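Local coordinates for protein hydroxyethylphosphonate dioxygenase (Streptomyces albus, PDB 6B9R) that probably uses an iron centre and dioxygen to convert 2-hydroxyethylphosphonate into hydroxymethylphosphonate, at residues 260-265 against 279-284; 254-259 against 265-270. One frame throughout, in Å; residues are numbered along the deposited sequence.

Interaction 1 of 2, residues 260-265 against 279-284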
ATOM      1  N   SER A 260     -12.682 -27.528  -2.946  1.00 26.57           N
ATOM      2  CA  SER A 260     -11.271 -27.824  -3.153  1.00 24.92           C
ATOM      3  C   SER A 260     -10.999 -29.298  -3.406  1.00 28.51           C
ATOM      4  O   SER A 260      -9.946 -29.628  -3.957  1.00 27.92           O
ATOM      5  CB  SER A 260     -10.439 -27.367  -1.950  1.00 27.10           C
ATOM      6  OG  SER A 260     -10.707 -28.165  -0.808  1.00 29.04           O
ATOM      7  N   GLY A 261     -11.911 -30.183  -3.024  1.00 34.85           N
ATOM      8  CA  GLY A 261     -11.645 -31.604  -3.105  1.00 36.44           C
ATOM      9  C   GLY A 261     -10.890 -32.170  -1.926  1.00 35.01           C
ATOM     10  O   GLY A 261     -10.477 -33.334  -1.975  1.00 34.51           O
ATOM     11  N   LEU A 262     -10.672 -31.378  -0.880  1.00 28.94           N
ATOM     12  CA  LEU A 262     -10.041 -31.842   0.344  1.00 23.62           C
ATOM     13  C   LEU A 262     -11.099 -32.386   1.297  1.00 27.40           C
ATOM     14  O   LEU A 262     -12.286 -32.081   1.180  1.00 25.37           O
ATOM     15  CB  LEU A 262      -9.262 -30.709   1.013  1.00 26.54           C
ATOM     16  CG  LEU A 262      -7.860 -30.353   0.499  1.00 39.28           C
ATOM     17  CD1 LEU A 262      -7.878 -29.889  -0.945  1.00 44.75           C
ATOM     18  CD2 LEU A 262      -7.220 -29.291   1.379  1.00 41.94           C
ATOM     19  N   LYS A 263     -10.659 -33.214   2.238  1.00 23.70           N
ATOM     20  CA  LYS A 263     -11.563 -33.697   3.274  1.00 28.69           C
ATOM     21  C   LYS A 263     -11.847 -32.586   4.281  1.00 27.31           C
ATOM     22  O   LYS A 263     -10.985 -31.762   4.583  1.00 20.95           O
ATOM     23  CB  LYS A 263     -10.956 -34.908   3.988  1.00 29.43           C
ATOM     24  CG  LYS A 263     -10.734 -36.128   3.085  1.00 31.84           C
ATOM     25  N   THR A 264     -13.072 -32.576   4.819  1.00 27.41           N
ATOM     26  CA  THR A 264     -13.420 -31.559   5.810  1.00 27.76           C
ATOM     27  C   THR A 264     -12.496 -31.629   7.020  1.00 25.26           C
ATOM     28  O   THR A 264     -12.117 -30.593   7.577  1.00 26.63           O
ATOM     29  CB  THR A 264     -14.872 -31.712   6.265  1.00 30.95           C
ATOM     30  OG1 THR A 264     -15.056 -33.019   6.826  1.00 31.51           O
ATOM     31  CG2 THR A 264     -15.819 -31.518   5.104  1.00 27.21           C
ATOM     32  N   ASP A 265     -12.141 -32.847   7.451  1.00 24.70           N
ATOM     33  CA  ASP A 265     -11.213 -33.003   8.571  1.00 25.46           C
ATOM     34  C   ASP A 265      -9.889 -32.315   8.282  1.00 29.20           C
ATOM     35  O   ASP A 265      -9.296 -31.684   9.169  1.00 29.71           O
ATOM     36  CB  ASP A 265     -10.973 -34.488   8.859  1.00 25.56           C
ATOM     37  CG  ASP A 265     -12.134 -35.141   9.578  1.00 37.95           C
ATOM     38  OD1 ASP A 265     -13.031 -34.409  10.044  1.00 44.76           O
ATOM     39  OD2 ASP A 265     -12.144 -36.391   9.682  1.00 43.34           O
ATOM     40  N   TRP A 279       1.965 -28.371  -0.788  1.00 24.01           N
ATOM     41  CA  TRP A 279       1.798 -27.589  -2.017  1.00 24.66           C
ATOM     42  C   TRP A 279       0.559 -27.971  -2.822  1.00 27.40           C
ATOM     43  O   TRP A 279      -0.176 -27.062  -3.247  1.00 26.64           O
ATOM     44  CB  TRP A 279       3.062 -27.688  -2.889  1.00 24.79           C
ATOM     45  CG  TRP A 279       4.251 -27.041  -2.258  1.00 23.89           C
ATOM     46  CD1 TRP A 279       5.410 -27.655  -1.872  1.00 26.50           C
ATOM     47  CD2 TRP A 279       4.383 -25.663  -1.882  1.00 21.95           C
ATOM     48  NE1 TRP A 279       6.263 -26.740  -1.301  1.00 25.64           N
ATOM     49  CE2 TRP A 279       5.656 -25.511  -1.293  1.00 27.79           C
ATOM     50  CE3 TRP A 279       3.554 -24.543  -1.993  1.00 31.96           C
ATOM     51  CZ2 TRP A 279       6.118 -24.285  -0.817  1.00 28.32           C
ATOM     52  CZ3 TRP A 279       4.017 -23.324  -1.521  1.00 31.59           C
ATOM     53  CH2 TRP A 279       5.287 -23.211  -0.935  1.00 28.58           C
ATOM     54  N   PRO A 280       0.257 -29.248  -3.064  1.00 23.83           N
ATOM     55  CA  PRO A 280      -0.981 -29.563  -3.793  1.00 29.07           C
ATOM     56  C   PRO A 280      -2.234 -29.136  -3.051  1.00 29.44           C
ATOM     57  O   PRO A 280      -3.227 -28.767  -3.692  1.00 25.59           O
ATOM     58  CB  PRO A 280      -0.911 -31.091  -3.953  1.00 25.08           C
ATOM     59  CG  PRO A 280       0.524 -31.417  -3.803  1.00 34.36           C
ATOM     60  CD  PRO A 280       1.027 -30.472  -2.772  1.00 32.60           C
ATOM     61  N   GLU A 281      -2.216 -29.190  -1.714  1.00 21.58           N
ATOM     62  CA  GLU A 281      -3.338 -28.683  -0.931  1.00 21.26           C
ATOM     63  C   GLU A 281      -3.454 -27.170  -1.047  1.00 20.73           C
ATOM     64  O   GLU A 281      -4.563 -26.632  -1.176  1.00 22.38           O
ATOM     65  CB  GLU A 281      -3.183 -29.097   0.534  1.00 21.04           C
ATOM     66  CG  GLU A 281      -3.225 -30.593   0.741  1.00 22.71           C
ATOM     67  CD  GLU A 281      -2.904 -31.005   2.169  1.00 26.70           C
ATOM     68  OE1 GLU A 281      -2.087 -30.323   2.818  1.00 24.55           O
ATOM     69  OE2 GLU A 281      -3.472 -32.014   2.644  1.00 30.21           O
ATOM     70  N   LEU A 282      -2.325 -26.462  -0.988  1.00 20.08           N
ATOM     71  CA  LEU A 282      -2.381 -25.010  -1.120  1.00 23.89           C
ATOM     72  C   LEU A 282      -2.957 -24.605  -2.471  1.00 29.35           C
ATOM     73  O   LEU A 282      -3.731 -23.643  -2.566  1.00 22.46           O
ATOM     74  CB  LEU A 282      -0.990 -24.404  -0.931  1.00 21.26           C
ATOM     75  CG  LEU A 282      -0.406 -24.391   0.482  1.00 27.33           C
ATOM     76  CD1 LEU A 282       1.043 -23.961   0.433  1.00 28.14           C
ATOM     77  CD2 LEU A 282      -1.192 -23.454   1.382  1.00 32.03           C
ATOM     78  N   SER A 283      -2.588 -25.327  -3.533  1.00 23.73           N
ATOM     79  CA  SER A 283      -3.096 -24.977  -4.858  1.00 28.87           C
ATOM     80  C   SER A 283      -4.598 -25.181  -4.934  1.00 23.04           C
ATOM     81  O   SER A 283      -5.316 -24.348  -5.502  1.00 22.79           O
ATOM     82  CB  SER A 283      -2.403 -25.812  -5.936  1.00 32.96           C
ATOM     83  OG  SER A 283      -1.006 -25.615  -5.918  1.00 29.96           O
ATOM     84  N   ALA A 284      -5.086 -26.298  -4.389  1.00 19.10           N
ATOM     85  CA  ALA A 284      -6.514 -26.588  -4.411  1.00 23.56           C
ATOM     86  C   ALA A 284      -7.288 -25.593  -3.555  1.00 23.35           C
ATOM     87  O   ALA A 284      -8.343 -25.096  -3.968  1.00 22.39           O
ATOM     88  CB  ALA A 284      -6.757 -28.025  -3.942  1.00 25.07           C
TER
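The methyl group of A284 is the focus of this contact, meeting S260 and L262 from segment 260-265 at once. Packing is closest here: A284 CB lies 3.6 Å from S260 O. On its other contact the same A284 CB is 3.7 Å from L262 CD1. The S260 side chain rests against backbone, S260 CB being 3.7 Å from A284 O, while S260 CB and A284 CB are 4.2 Å apart. L285, one residue further along helix 279-288, also touches both S260 and L262.

Away from this point the fit slackens. L262 CG stands anti to its carbonyl carbon (chi1 -81°), which sends the fork of the side chain across to helix 279-288. One prong, CD1, reaches A284; the other, CD2, comes no nearer than 4.1 Å to E281 CB, where the two side chains cross at about a right angle. The E281 chain then runs extended past the leucine. Its carboxylate bonds elsewhere, with OE2 in a salt bridge to R266 and OE1 accepting from the backbone N of E278. G261, exposed and without contact to 279-284, leaves helical geometry at the end of helix 253-260 (phi 84°).

S260 OG also turns inward on its own chain. It accepts from L262 N at 3.2 Å with an N-H...O angle of 156°, forming an ST turn, and it hydrogen-bonds to L256 O. The leucine is thereby held at the bend between helices 253-260 and 264-271, the turn of a helix-turn-helix unit. No hydrogen bond crosses between the segments, so direct cohesion here is van der Waals and apolar, with the polar groups fixing the turn and the glutamate beside it.

Interaction 2 of 2, residues 254-259 against 265-270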
ATOM      1  N   THR A 254     -16.996 -27.073   5.249  1.00 21.30           N
ATOM      2  CA  THR A 254     -17.525 -28.115   4.367  1.00 23.39           C
ATOM      3  C   THR A 254     -17.648 -27.622   2.926  1.00 26.35           C
ATOM      4  O   THR A 254     -17.456 -28.401   1.983  1.00 23.03           O
ATOM      5  CB  THR A 254     -18.885 -28.622   4.873  1.00 31.39           C
ATOM      6  OG1 THR A 254     -19.823 -27.531   4.939  1.00 26.18           O
ATOM      7  CG2 THR A 254     -18.746 -29.256   6.252  1.00 37.63           C
ATOM      8  N   GLU A 255     -17.984 -26.343   2.730  1.00 23.81           N
ATOM      9  CA  GLU A 255     -18.064 -25.812   1.370  1.00 22.27           C
ATOM     10  C   GLU A 255     -16.676 -25.717   0.742  1.00 24.67           C
ATOM     11  O   GLU A 255     -16.472 -26.124  -0.406  1.00 24.95           O
ATOM     12  CB  GLU A 255     -18.757 -24.444   1.373  1.00 21.02           C
ATOM     13  CG  GLU A 255     -18.737 -23.734   0.024  1.00 20.01           C
ATOM     14  CD  GLU A 255     -19.593 -24.426  -1.034  1.00 29.88           C
ATOM     15  OE1 GLU A 255     -20.381 -25.330  -0.677  1.00 26.37           O
ATOM     16  OE2 GLU A 255     -19.483 -24.057  -2.227  1.00 27.99           O
ATOM     17  N   LEU A 256     -15.705 -25.187   1.492  1.00 20.97           N
ATOM     18  CA  LEU A 256     -14.340 -25.118   0.985  1.00 21.95           C
ATOM     19  C   LEU A 256     -13.794 -26.512   0.719  1.00 22.56           C
ATOM     20  O   LEU A 256     -13.085 -26.727  -0.270  1.00 21.15           O
ATOM     21  CB  LEU A 256     -13.445 -24.372   1.968  1.00 18.31           C
ATOM     22  CG  LEU A 256     -11.957 -24.291   1.613  1.00 23.75           C
ATOM     23  CD1 LEU A 256     -11.759 -23.662   0.240  1.00 20.26           C
ATOM     24  CD2 LEU A 256     -11.236 -23.474   2.677  1.00 17.52           C
ATOM     25  N   ALA A 257     -14.122 -27.473   1.587  1.00 20.54           N
ATOM     26  CA  ALA A 257     -13.720 -28.856   1.341  1.00 20.79           C
ATOM     27  C   ALA A 257     -14.300 -29.360   0.028  1.00 25.53           C
ATOM     28  O   ALA A 257     -13.603 -29.995  -0.775  1.00 24.68           O
ATOM     29  CB  ALA A 257     -14.166 -29.748   2.492  1.00 23.15           C
ATOM     30  N   ASP A 258     -15.590 -29.099  -0.198  1.00 24.97           N
ATOM     31  CA  ASP A 258     -16.242 -29.593  -1.405  1.00 31.04           C
ATOM     32  C   ASP A 258     -15.676 -28.911  -2.645  1.00 30.97           C
ATOM     33  O   ASP A 258     -15.412 -29.570  -3.658  1.00 29.44           O
ATOM     34  CB  ASP A 258     -17.755 -29.383  -1.299  1.00 37.89           C
ATOM     35  CG  ASP A 258     -18.541 -30.290  -2.231  1.00 54.69           C
ATOM     36  OD1 ASP A 258     -18.061 -31.407  -2.521  1.00 59.71           O
ATOM     37  OD2 ASP A 258     -19.630 -29.881  -2.682  1.00 55.91           O
ATOM     38  N   ARG A 259     -15.454 -27.595  -2.575  1.00 26.23           N
ATOM     39  CA  ARG A 259     -14.911 -26.884  -3.725  1.00 25.69           C
ATOM     40  C   ARG A 259     -13.468 -27.289  -3.995  1.00 31.33           C
ATOM     41  O   ARG A 259     -13.052 -27.376  -5.155  1.00 31.78           O
ATOM     42  CB  ARG A 259     -15.008 -25.370  -3.518  1.00 25.26           C
ATOM     43  CG  ARG A 259     -16.434 -24.804  -3.369  1.00 31.25           C
ATOM     44  CD  ARG A 259     -17.254 -24.806  -4.681  1.00 35.32           C
ATOM     45  NE  ARG A 259     -17.610 -26.153  -5.142  1.00 34.94           N
ATOM     46  CZ  ARG A 259     -18.514 -26.943  -4.563  1.00 35.39           C
ATOM     47  NH1 ARG A 259     -19.182 -26.533  -3.491  1.00 40.46           N
ATOM     48  NH2 ARG A 259     -18.753 -28.154  -5.058  1.00 24.85           N
ATOM     49  N   ASP A 265     -12.141 -32.847   7.451  1.00 24.70           N
ATOM     50  CA  ASP A 265     -11.213 -33.003   8.571  1.00 25.46           C
ATOM     51  C   ASP A 265      -9.889 -32.315   8.282  1.00 29.20           C
ATOM     52  O   ASP A 265      -9.296 -31.684   9.169  1.00 29.71           O
ATOM     53  CB  ASP A 265     -10.973 -34.488   8.859  1.00 25.56           C
ATOM     54  CG  ASP A 265     -12.134 -35.141   9.578  1.00 37.95           C
ATOM     55  OD1 ASP A 265     -13.031 -34.409  10.044  1.00 44.76           O
ATOM     56  OD2 ASP A 265     -12.144 -36.391   9.682  1.00 43.34           O
ATOM     57  N   ARG A 266      -9.414 -32.418   7.039  1.00 25.41           N
ATOM     58  CA  ARG A 266      -8.135 -31.810   6.686  1.00 22.65           C
ATOM     59  C   ARG A 266      -8.228 -30.288   6.667  1.00 23.43           C
ATOM     60  O   ARG A 266      -7.343 -29.607   7.197  1.00 25.74           O
ATOM     61  CB  ARG A 266      -7.657 -32.348   5.336  1.00 21.95           C
ATOM     62  CG  ARG A 266      -6.304 -31.807   4.879  1.00 24.53           C
ATOM     63  CD  ARG A 266      -5.195 -32.089   5.887  1.00 24.82           C
ATOM     64  NE  ARG A 266      -3.885 -31.710   5.358  1.00 28.56           N
ATOM     65  CZ  ARG A 266      -2.810 -31.453   6.101  1.00 29.79           C
ATOM     66  NH1 ARG A 266      -2.867 -31.531   7.427  1.00 25.17           N
ATOM     67  NH2 ARG A 266      -1.672 -31.115   5.512  1.00 27.01           N
ATOM     68  N   VAL A 267      -9.297 -29.733   6.081  1.00 21.11           N
ATOM     69  CA  VAL A 267      -9.446 -28.279   6.068  1.00 20.53           C
ATOM     70  C   VAL A 267      -9.508 -27.738   7.493  1.00 22.50           C
ATOM     71  O   VAL A 267      -8.893 -26.712   7.814  1.00 20.75           O
ATOM     72  CB  VAL A 267     -10.683 -27.865   5.242  1.00 24.38           C
ATOM     73  CG1 VAL A 267     -10.810 -26.336   5.189  1.00 25.41           C
ATOM     74  CG2 VAL A 267     -10.596 -28.436   3.832  1.00 21.98           C
ATOM     75  N   ALA A 268     -10.228 -28.435   8.378  1.00 27.02           N
ATOM     76  CA  ALA A 268     -10.307 -27.994   9.765  1.00 27.82           C
ATOM     77  C   ALA A 268      -8.938 -28.032  10.427  1.00 23.00           C
ATOM     78  O   ALA A 268      -8.541 -27.079  11.107  1.00 26.38           O
ATOM     79  CB  ALA A 268     -11.306 -28.855  10.537  1.00 27.36           C
ATOM     80  N   ALA A 269      -8.195 -29.117  10.212  1.00 22.68           N
ATOM     81  CA  ALA A 269      -6.860 -29.239  10.787  1.00 26.56           C
ATOM     82  C   ALA A 269      -5.928 -28.145  10.276  1.00 28.78           C
ATOM     83  O   ALA A 269      -5.134 -27.589  11.045  1.00 26.25           O
ATOM     84  CB  ALA A 269      -6.290 -30.623  10.477  1.00 25.50           C
ATOM     85  N   LEU A 270      -6.015 -27.808   8.983  1.00 22.72           N
ATOM     86  CA  LEU A 270      -5.168 -26.739   8.466  1.00 19.97           C
ATOM     87  C   LEU A 270      -5.539 -25.384   9.059  1.00 22.55           C
ATOM     88  O   LEU A 270      -4.677 -24.507   9.165  1.00 25.09           O
ATOM     89  CB  LEU A 270      -5.245 -26.691   6.935  1.00 25.13           C
ATOM     90  CG  LEU A 270      -4.647 -27.896   6.207  1.00 22.64           C
ATOM     91  CD1 LEU A 270      -4.993 -27.860   4.731  1.00 25.41           C
ATOM     92  CD2 LEU A 270      -3.131 -27.941   6.408  1.00 20.51           C
TER
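Within residues 265-270, V267 makes all the contact with segment 254-259, using its two methyls for separate partners. The apolar interactions are those that cross the interface. CG1, anti to the valine backbone N (chi1 -178°), meets L256 CD2 at 3.8 Å, the two side chains running obliquely to each other. CG2 instead rests against A257, with V267 CG2 4.0 Å from both A257 CA and A257 CB, so the methyl leans on the helix backbone as well as on the alanine side chain. This close seat agrees with the 6.4 Å between the CA atoms of A257 and V267. L256 continues the same core, touching M246 of helix 238-249 and L285 and A288 of helix 279-288. Within 265-270, L270 CD2 packs on one face of the R266 guanidinium, 3.5 Å above its plane and over its centre.

No ionic pair links the two segments. R259 NH1 bonds E255 OE2 at 2.8 Å, one turn earlier; the acceptor lies almost in the guanidinium plane, yet the approach is 48° out of the carboxylate plane. R259 NH2 makes a weak bond to D258 OD2 at 3.1 Å, completing a salt-bridge network within helix 253-260. R266 NE pairs instead with E281 of helix 279-288.

A small alanine facing a branched valine across a short turn fits the two helices of a Cro/C1-type helix-turn-helix. The chemistry implies that buried aliphatic groups join the helices directly, while the charged groups of 254-259 pair with one another rather than across the contact.

Interactions 1 and 2 belong to one small helical unit: their centres are 7 Å apart, and both use helix 264-271. L262, from the turn of interaction 1, connects them, with L262 CB 3.9 Å from V267 CG2 and L262 O 3.3 Å from A257 CB. A salt bridge adds a polar tie, R266 NE lying 2.8 Å from E281 OE2. Both contacts also meet the second subunit: in interaction 1 W279 stacks on W279 of that chain, and in interaction 2 T254 and E255 pack on its P323 and W318. Neither contact includes an iron ligand (H149, Q153, H190) or any other residue of the substrate pocket, so both shape the helix-turn-helix unit without lining that pocket.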